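Putative acetyltransferase (Staphylococcus aureus subsp. aureus Mu50, PDB 3H4Q) is a putative acetyltransferase of the GNAT family, whose members generally transfer an acetyl group from acetyl-CoA, but its own substrate is unknown. Local coordinates at residues M20-K25 and V72-D77; I83-D88 and G104-H109; W98-E103 and A137-T142. One frame throughout, in Å; residues are numbered along the deposited sequence. Where two conformers were deposited one is given.

From the N terminus, interaction 1 closes first: 20-25 pairs with 72-77 across a 46-residue excursion that holds helices 29-42 and 57-66, making strand 21-23 an outer strand of the mixed sheet. Interaction 2 opens only after that, so the two are in series, joined through neighbouring strands 70-75 and 78-86. It pairs 83-88 with 104-109 and closes a connection without helix or strand. Interaction 3 starts inside that connection, at 98-103, and ends at 137-142, beyond helix 120-134; interactions 2 and 3 therefore cross. They also touch, through F106 O to L141 N (2.7 Å), where strands 106-112 and 139-143 adjoin. Interactions 1 and 3 lie about 28 Å apart, centre to centre.

Interaction 1. Residues M20-K25 and V72-D77; sequences MIRLGK and VLEEND
R22, V72 and E74 form the close-packed part of this antiparallel pairing, and two backbone bonds establish the register: R22 N to V72 O at 2.9 Å and V72 N to R22 O at 2.8 Å. A third, from E74 N to M20 O (3.1 Å), carries the ladder one step further, while I21 and L73 sit between as a non-hydrogen-bonded pair with CA atoms 4.4 Å apart. On the face bearing R22 and V72, the arginine CG stands between the backbone N and the carbonyl carbon (chi1 56°), and the extended run from CG to NE brings one face of the guanidinium past V72 CG2, which lies toward its rim, 3.6 Å from R22 NH1. V72 is buried, its other methyl, CG1, meeting G24 CA at 4.0 Å. The salt bridge belongs to the same tight side: R22 NE donates to E74 OE1 at 2.6 Å, with the oxygen near the guanidinium plane although the carboxylate is turned 63° from it. R22 NH2 adds a weak bond to the same oxygen. R22 NH1 turns the other way, to L23 O and to D28.

Exposed M20, a selenomethionine, makes the loose, solvent side. It is modelled in two conformers, so its course beside E74 is only tentative.

With its nitrogens engaged on two sides, the guanidinium is fixed in rotation; two carboxylates, E74 on one side and D28 on the other, probably balance the charge of R22 and hold its guanidinium in place at this partly exposed sheet edge.

Interaction 2. Residues I83-D88 and G104-H109; sequences IVVDQD and GAFVIH
D86 OD1 is gripped twice, by H109 NE2 at 2.7 Å and by D88 N within its own segment at 2.8 Å. The two donors arrive from opposite faces of the carboxylate plane. H109 NE2 comes on the syn side but tilted well out of that plane; its bond lies in the imidazole plane, so the ring offers its edge. D88 N comes from above the carboxylate plane and makes an Asx turn where strand 78-86 ends. A chi1 of 60° puts the D86 carboxyl group between its backbone N and carbonyl carbon.

The two backbones run antiparallel. D86 and V107 form the hydrogen-bonded pair, with V107 N to D86 O at 2.6 Å and D86 N to V107 O at 3.1 Å; H109 N to V84 O extends the ladder, and V85 faces I108 as the non-hydrogen-bonded pair.

Q87 folds over F106. Its CG lies 3.8 Å from the ring centroid and 11° off the normal, a CH-pi contact, and the amide stacks on the same ring with planes 23° apart. Q87 NE2 also donates to G104 O (2.8 Å) from above that carbonyl's plane. At the other end, I83 CG1 meets I108 CG2 at 3.9 Å; I83 packs on V128 and I108 on F125 of helix 120-134.

V85, D86, Q87 and F106 border the bound polyether, which probably comes from the crystallisation liquor but may mark a pocket. Antiparallel central strands joined by a loop, the second leading into a loop and helix 120-134, are typical of the GNAT fold.

Interaction 3. Residues W98-E103 and A137-T142; sequences WPVNRE and AEVILT
R102 passes across L141 at about a right angle, and its side chain can be followed outward. CB is still 4.6 Å from L141 CD2. CG, held anti to the carbonyl carbon (chi1 -70°), closes to 3.7 Å from that methyl group. CD stays close to it and also stands over one face of the W98 indole, and R102 NE continues over the indole, 3.5 Å from W98 CD1. The bend at chi3 (-65°) turns the guanidinium so that one face lies over W98 NE1, offset toward the rim. At the tip, NH1 makes a long, weak ion pair with D94.

L141 CD2 is thus shared. It touches the R102 methylenes and approaches the same indole face that R102 CD overlies: W98 CZ3 is 3.9 Å away, and CD2 lies 4.2 Å from the centroid of the six-membered ring, 22° off its normal, a CH-pi contact. The indole NH is directed elsewhere, to Y93 O. V139 turns both methyls to the loop: CG2 meets V100 CG1 at 3.9 Å and CG1 is 3.1 Å from N101 O.

No hydrogen bond joins the segments; the fit is mainly apolar, with N101 O as the polar atom against V139. Within the loop, E103 N donates to N101 OD1 (2.9 Å), an Asx turn.

The loop lies on the sheet face carrying V139 and L141, whereas I140 packs on helix 120-134. Strand 139-143 runs between parallel strand 106-112, where V107 touches L141, and antiparallel strand 181-185, where A181 touches W98.

Interaction 1. Residues M20-K25 and V72-D77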
loop_
_atom_site.group_PDB
_atom_site.type_symbol
_atom_site.label_atom_id
_atom_site.label_comp_id
_atom_site.label_asym_id
_atom_site.label_seq_id
_atom_site.Cartn_x
_atom_site.Cartn_y
_atom_site.Cartn_z
HETATM N N MSE A 20 7.612 -14.574 3.706
HETATM C CA MSE A 20 8.469 -13.597 4.432
HETATM C C MSE A 20 8.140 -12.168 4.093
HETATM O O MSE A 20 8.968 -11.343 3.684
HETATM C CB MSE A 20 9.978 -13.864 4.480
HETATM C CG MSE A 20 10.717 -12.919 5.539
HETATM SE SE MSE A 20 10.647 -13.302 7.507
HETATM C CE MSE A 20 8.674 -13.285 7.927
ATOM N N ILE A 21 6.845 -11.950 4.257
ATOM C CA ILE A 21 6.281 -10.663 4.381
ATOM C C ILE A 21 6.215 -10.565 5.914
ATOM O O ILE A 21 5.971 -11.552 6.593
ATOM C CB ILE A 21 4.925 -10.630 3.715
ATOM C CG1 ILE A 21 5.151 -10.689 2.187
ATOM C CG2 ILE A 21 4.164 -9.388 4.158
ATOM C CD1 ILE A 21 3.895 -10.838 1.296
ATOM N N ARG A 22 6.581 -9.428 6.489
ATOM C CA ARG A 22 6.455 -9.291 7.923
ATOM C C ARG A 22 6.207 -7.842 8.208
ATOM O O ARG A 22 6.311 -7.030 7.306
ATOM C CB ARG A 22 7.714 -9.763 8.617
ATOM C CG ARG A 22 8.989 -9.057 8.153
ATOM C CD ARG A 22 10.113 -9.315 9.101
ATOM N NE ARG A 22 11.375 -8.722 8.667
ATOM C CZ ARG A 22 11.700 -7.435 8.807
ATOM N NH1 ARG A 22 10.861 -6.570 9.364
ATOM N NH2 ARG A 22 12.885 -7.009 8.390
ATOM N N LEU A 23 5.879 -7.503 9.450
ATOM C CA LEU A 23 5.740 -6.100 9.787
ATOM C C LEU A 23 7.128 -5.450 9.737
ATOM O O LEU A 23 8.145 -6.053 10.152
ATOM C CB LEU A 23 5.189 -5.902 11.193
ATOM C CG LEU A 23 3.739 -6.224 11.493
ATOM C CD1 LEU A 23 3.565 -6.133 13.033
ATOM C CD2 LEU A 23 2.803 -5.282 10.734
ATOM N N GLY A 24 7.141 -4.203 9.279
ATOM C CA GLY A 24 8.345 -3.411 9.246
ATOM C C GLY A 24 8.662 -2.987 10.658
ATOM O O GLY A 24 7.784 -2.896 11.500
ATOM N N LYS A 25 9.932 -2.733 10.904
ATOM C CA LYS A 25 10.413 -2.319 12.183
ATOM C C LYS A 25 11.235 -1.058 11.959
ATOM O O LYS A 25 11.544 -0.690 10.825
ATOM C CB LYS A 25 11.281 -3.416 12.763
ATOM C CG LYS A 25 10.529 -4.707 13.009
ATOM C CD LYS A 25 11.401 -5.759 13.714
ATOM C CE LYS A 25 12.546 -6.292 12.815
ATOM N NZ LYS A 25 13.436 -7.258 13.527
ATOM N N VAL A 72 6.727 -5.328 5.162
ATOM C CA VAL A 72 7.870 -5.366 4.251
ATOM C C VAL A 72 8.037 -6.769 3.688
ATOM O O VAL A 72 7.600 -7.744 4.315
ATOM C CB VAL A 72 9.217 -4.993 4.939
ATOM C CG1 VAL A 72 9.219 -3.535 5.373
ATOM C CG2 VAL A 72 9.546 -5.951 6.104
ATOM N N LEU A 73 8.619 -6.874 2.488
ATOM C CA LEU A 73 8.949 -8.184 1.907
ATOM C C LEU A 73 10.469 -8.194 1.977
ATOM O O LEU A 73 11.125 -7.276 1.487
ATOM C CB LEU A 73 8.386 -8.360 0.499
ATOM C CG LEU A 73 8.583 -9.755 -0.125
ATOM C CD1 LEU A 73 7.607 -9.976 -1.249
ATOM C CD2 LEU A 73 9.980 -9.932 -0.640
ATOM N N GLU A 74 11.015 -9.213 2.619
ATOM C CA GLU A 74 12.431 -9.286 2.909
ATOM C C GLU A 74 13.023 -10.662 2.638
ATOM O O GLU A 74 12.460 -11.650 3.075
ATOM C CB GLU A 74 12.590 -9.037 4.403
ATOM C CG GLU A 74 13.996 -9.281 4.935
ATOM C CD GLU A 74 14.002 -10.069 6.231
ATOM O OE1 GLU A 74 13.081 -9.910 7.047
ATOM O OE2 GLU A 74 14.936 -10.862 6.434
ATOM N N GLU A 75 14.156 -10.721 1.935
ATOM C CA GLU A 75 14.930 -11.961 1.768
ATOM C C GLU A 75 16.337 -11.584 2.220
ATOM O O GLU A 75 16.774 -10.452 1.980
ATOM C CB GLU A 75 14.927 -12.497 0.335
ATOM C CG GLU A 75 15.786 -13.765 0.148
ATOM N N ASN A 76 17.037 -12.515 2.873
ATOM C CA ASN A 76 18.351 -12.222 3.471
ATOM C C ASN A 76 17.994 -11.084 4.407
ATOM O O ASN A 76 16.877 -11.072 4.918
ATOM C CB ASN A 76 19.387 -11.828 2.419
ATOM N N ASP A 77 18.868 -10.115 4.641
ATOM C CA ASP A 77 18.433 -8.978 5.462
ATOM C C ASP A 77 17.800 -7.857 4.596
ATOM O O ASP A 77 17.326 -6.857 5.141
ATOM C CB ASP A 77 19.601 -8.441 6.294
#

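Interaction 2. Residues I83-D88 and G104-H109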
loop_
_atom_site.group_PDB
_atom_site.type_symbol
_atom_site.label_atom_id
_atom_site.label_comp_id
_atom_site.label_asym_id
_atom_site.label_seq_id
_atom_site.Cartn_x
_atom_site.Cartn_y
_atom_site.Cartn_z
ATOM N N ILE A 83 4.371 -1.986 2.077
ATOM C CA ILE A 83 2.982 -1.611 1.895
ATOM C C ILE A 83 2.468 -1.093 3.232
ATOM O O ILE A 83 2.854 -1.597 4.288
ATOM C CB ILE A 83 2.123 -2.819 1.418
ATOM C CG1 ILE A 83 0.709 -2.388 1.012
ATOM C CG2 ILE A 83 2.041 -3.905 2.489
ATOM C CD1 ILE A 83 -0.061 -3.464 0.190
ATOM N N VAL A 84 1.627 -0.062 3.187
ATOM C CA VAL A 84 1.023 0.531 4.379
ATOM C C VAL A 84 -0.483 0.361 4.242
ATOM O O VAL A 84 -1.052 0.781 3.240
ATOM C CB VAL A 84 1.365 1.992 4.437
ATOM C CG1 VAL A 84 0.633 2.674 5.570
ATOM C CG2 VAL A 84 2.885 2.147 4.574
ATOM N N VAL A 85 -1.122 -0.275 5.220
ATOM C CA VAL A 85 -2.564 -0.514 5.194
ATOM C C VAL A 85 -3.160 -0.318 6.585
ATOM O O VAL A 85 -2.547 -0.686 7.597
ATOM C CB VAL A 85 -2.905 -1.931 4.722
ATOM C CG1 VAL A 85 -2.213 -2.974 5.596
ATOM C CG2 VAL A 85 -4.401 -2.141 4.738
ATOM N N ASP A 86 -4.339 0.297 6.627
ATOM C CA ASP A 86 -5.060 0.567 7.866
ATOM C C ASP A 86 -6.503 0.952 7.504
ATOM O O ASP A 86 -6.930 0.731 6.366
ATOM C CB ASP A 86 -4.345 1.645 8.686
ATOM C CG ASP A 86 -4.231 2.959 7.955
ATOM O OD1 ASP A 86 -5.245 3.415 7.391
ATOM O OD2 ASP A 86 -3.130 3.553 7.981
ATOM N N GLN A 87 -7.245 1.506 8.460
ATOM C CA GLN A 87 -8.639 1.896 8.240
ATOM C C GLN A 87 -8.872 3.412 8.318
ATOM O O GLN A 87 -10.027 3.868 8.381
ATOM C CB GLN A 87 -9.536 1.151 9.231
ATOM C CG GLN A 87 -9.580 -0.353 9.000
ATOM C CD GLN A 87 -10.415 -1.060 10.044
ATOM O OE1 GLN A 87 -10.113 -0.984 11.225
ATOM N NE2 GLN A 87 -11.461 -1.765 9.613
ATOM N N ASP A 88 -7.783 4.180 8.290
ATOM C CA ASP A 88 -7.858 5.634 8.264
ATOM C C ASP A 88 -8.125 6.035 6.810
ATOM O O ASP A 88 -7.351 5.696 5.926
ATOM C CB ASP A 88 -6.544 6.252 8.734
ATOM C CG ASP A 88 -6.179 5.864 10.165
ATOM O OD1 ASP A 88 -7.102 5.632 10.977
ATOM O OD2 ASP A 88 -4.963 5.809 10.484
ATOM N N GLY A 104 -15.885 0.980 8.193
ATOM C CA GLY A 104 -14.968 -0.100 8.528
ATOM C C GLY A 104 -14.064 -0.638 7.425
ATOM O O GLY A 104 -13.369 -1.635 7.621
ATOM N N ALA A 105 -14.041 0.016 6.274
ATOM C CA ALA A 105 -13.211 -0.440 5.171
ATOM C C ALA A 105 -11.718 -0.250 5.467
ATOM O O ALA A 105 -11.343 0.604 6.277
ATOM C CB ALA A 105 -13.587 0.306 3.907
ATOM N N PHE A 106 -10.897 -1.081 4.824
ATOM C CA PHE A 106 -9.437 -0.976 4.883
ATOM C C PHE A 106 -8.944 -0.108 3.716
ATOM O O PHE A 106 -9.616 0.007 2.687
ATOM C CB PHE A 106 -8.775 -2.355 4.854
ATOM C CG PHE A 106 -8.817 -3.056 6.168
ATOM C CD1 PHE A 106 -9.946 -3.741 6.565
ATOM C CD2 PHE A 106 -7.746 -3.006 7.026
ATOM C CE1 PHE A 106 -9.993 -4.381 7.794
ATOM C CE2 PHE A 106 -7.799 -3.645 8.254
ATOM C CZ PHE A 106 -8.913 -4.333 8.626
ATOM N N VAL A 107 -7.773 0.501 3.896
ATOM C CA VAL A 107 -7.213 1.420 2.920
ATOM C C VAL A 107 -5.728 1.153 2.716
ATOM O O VAL A 107 -4.966 1.106 3.691
ATOM C CB VAL A 107 -7.331 2.881 3.420
ATOM C CG1 VAL A 107 -6.697 3.827 2.429
ATOM C CG2 VAL A 107 -8.786 3.265 3.701
ATOM N N ILE A 108 -5.321 0.979 1.460
ATOM C CA ILE A 108 -3.909 0.817 1.120
ATOM C C ILE A 108 -3.422 2.205 0.760
ATOM O O ILE A 108 -3.846 2.784 -0.237
ATOM C CB ILE A 108 -3.710 -0.136 -0.051
ATOM C CG1 ILE A 108 -4.242 -1.515 0.357
ATOM C CG2 ILE A 108 -2.213 -0.183 -0.464
ATOM C CD1 ILE A 108 -4.144 -2.567 -0.694
ATOM N N HIS A 109 -2.540 2.743 1.589
ATOM C CA HIS A 109 -2.061 4.099 1.411
ATOM C C HIS A 109 -0.836 4.207 0.587
ATOM O O HIS A 109 -0.638 5.216 -0.056
ATOM C CB HIS A 109 -1.751 4.726 2.763
ATOM C CG HIS A 109 -2.943 4.843 3.646
ATOM N ND1 HIS A 109 -3.942 5.755 3.402
ATOM C CD2 HIS A 109 -3.308 4.165 4.758
ATOM C CE1 HIS A 109 -4.869 5.644 4.333
ATOM N NE2 HIS A 109 -4.511 4.685 5.167
#

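Interaction 3. Residues W98-E103 and A137-T142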
loop_
_atom_site.group_PDB
_atom_site.type_symbol
_atom_site.label_atom_id
_atom_site.label_comp_id
_atom_site.label_asym_id
_atom_site.label_seq_id
_atom_site.Cartn_x
_atom_site.Cartn_y
_atom_site.Cartn_z
ATOM N N TRP A 98 -19.299 7.408 -3.598
ATOM C CA TRP A 98 -18.918 5.997 -3.681
ATOM C C TRP A 98 -20.132 5.093 -3.886
ATOM O O TRP A 98 -21.192 5.354 -3.323
ATOM C CB TRP A 98 -18.217 5.536 -2.410
ATOM C CG TRP A 98 -16.964 6.252 -2.103
ATOM C CD1 TRP A 98 -16.850 7.440 -1.461
ATOM C CD2 TRP A 98 -15.631 5.820 -2.394
ATOM N NE1 TRP A 98 -15.536 7.786 -1.337
ATOM C CE2 TRP A 98 -14.760 6.812 -1.903
ATOM C CE3 TRP A 98 -15.088 4.693 -3.016
ATOM C CZ2 TRP A 98 -13.372 6.713 -2.004
ATOM C CZ3 TRP A 98 -13.702 4.595 -3.124
ATOM C CH2 TRP A 98 -12.862 5.599 -2.617
ATOM N N PRO A 99 -19.980 4.020 -4.684
ATOM C CA PRO A 99 -21.064 3.070 -4.901
ATOM C C PRO A 99 -21.047 1.899 -3.920
ATOM O O PRO A 99 -21.783 0.933 -4.114
ATOM C CB PRO A 99 -20.759 2.552 -6.301
ATOM C CG PRO A 99 -19.291 2.496 -6.329
ATOM C CD PRO A 99 -18.795 3.641 -5.474
ATOM N N VAL A 100 -20.224 1.984 -2.878
ATOM C CA VAL A 100 -20.089 0.907 -1.917
ATOM C C VAL A 100 -20.035 1.500 -0.505
ATOM O O VAL A 100 -19.730 2.684 -0.339
ATOM C CB VAL A 100 -18.815 0.090 -2.243
ATOM C CG1 VAL A 100 -17.558 0.866 -1.854
ATOM C CG2 VAL A 100 -18.850 -1.239 -1.557
ATOM N N ASN A 101 -20.375 0.694 0.500
ATOM C CA ASN A 101 -20.324 1.142 1.895
ATOM C C ASN A 101 -18.868 1.151 2.369
ATOM O O ASN A 101 -18.121 0.202 2.131
ATOM C CB ASN A 101 -21.167 0.235 2.792
ATOM C CG ASN A 101 -21.285 0.753 4.221
ATOM O OD1 ASN A 101 -20.599 1.696 4.629
ATOM N ND2 ASN A 101 -22.170 0.125 4.992
ATOM N N ARG A 102 -18.485 2.231 3.042
ATOM C CA ARG A 102 -17.120 2.419 3.513
ATOM C C ARG A 102 -16.915 2.193 5.005
ATOM O O ARG A 102 -15.764 2.069 5.444
ATOM C CB ARG A 102 -16.633 3.830 3.167
ATOM C CG ARG A 102 -16.384 4.077 1.686
ATOM C CD ARG A 102 -15.741 5.438 1.494
ATOM N NE ARG A 102 -16.647 6.518 1.895
ATOM C CZ ARG A 102 -16.280 7.742 2.279
ATOM N NH1 ARG A 102 -14.998 8.084 2.377
ATOM N NH2 ARG A 102 -17.214 8.626 2.611
ATOM N N GLU A 103 -18.002 2.175 5.779
ATOM C CA GLU A 103 -17.905 1.951 7.218
ATOM C C GLU A 103 -16.981 0.759 7.472
ATOM O O GLU A 103 -17.228 -0.328 6.958
ATOM C CB GLU A 103 -19.283 1.688 7.821
ATOM N N ALA A 137 -13.479 -8.376 6.225
ATOM C CA ALA A 137 -13.724 -7.107 5.536
ATOM C C ALA A 137 -14.431 -7.343 4.201
ATOM O O ALA A 137 -14.314 -8.418 3.607
ATOM C CB ALA A 137 -12.461 -6.371 5.326
ATOM N N GLU A 138 -15.209 -6.353 3.767
ATOM C CA GLU A 138 -15.943 -6.431 2.504
ATOM C C GLU A 138 -15.386 -5.482 1.443
ATOM O O GLU A 138 -15.471 -5.764 0.235
ATOM C CB GLU A 138 -17.422 -6.125 2.726
ATOM N N VAL A 139 -14.814 -4.368 1.889
ATOM C CA VAL A 139 -14.313 -3.365 0.979
ATOM C C VAL A 139 -12.907 -2.919 1.356
ATOM O O VAL A 139 -12.618 -2.670 2.521
ATOM C CB VAL A 139 -15.273 -2.143 0.910
ATOM C CG1 VAL A 139 -15.583 -1.624 2.286
ATOM C CG2 VAL A 139 -14.682 -1.038 0.053
ATOM N N ILE A 140 -12.035 -2.850 0.357
ATOM C CA ILE A 140 -10.681 -2.350 0.544
ATOM C C ILE A 140 -10.552 -1.182 -0.442
ATOM O O ILE A 140 -10.939 -1.310 -1.608
ATOM C CB ILE A 140 -9.612 -3.486 0.399
ATOM C CG1 ILE A 140 -8.210 -2.967 0.602
ATOM C CG2 ILE A 140 -9.642 -4.144 -0.950
ATOM C CD1 ILE A 140 -7.191 -4.124 0.604
ATOM N N LEU A 141 -10.125 -0.016 0.036
ATOM C CA LEU A 141 -9.963 1.133 -0.853
ATOM C C LEU A 141 -8.535 1.681 -0.982
ATOM O O LEU A 141 -7.612 1.270 -0.264
ATOM C CB LEU A 141 -11.054 2.187 -0.640
ATOM C CG LEU A 141 -11.826 2.464 0.650
ATOM C CD1 LEU A 141 -11.390 3.732 1.325
ATOM C CD2 LEU A 141 -13.271 2.647 0.279
ATOM N N THR A 142 -8.332 2.524 -1.986
ATOM C CA THR A 142 -7.014 3.071 -2.242
ATOM C C THR A 142 -7.156 4.185 -3.253
ATOM O O THR A 142 -8.266 4.589 -3.567
ATOM C CB THR A 142 -6.043 1.986 -2.758
ATOM O OG1 THR A 142 -4.711 2.522 -2.839
ATOM C CG2 THR A 142 -6.488 1.433 -4.108
#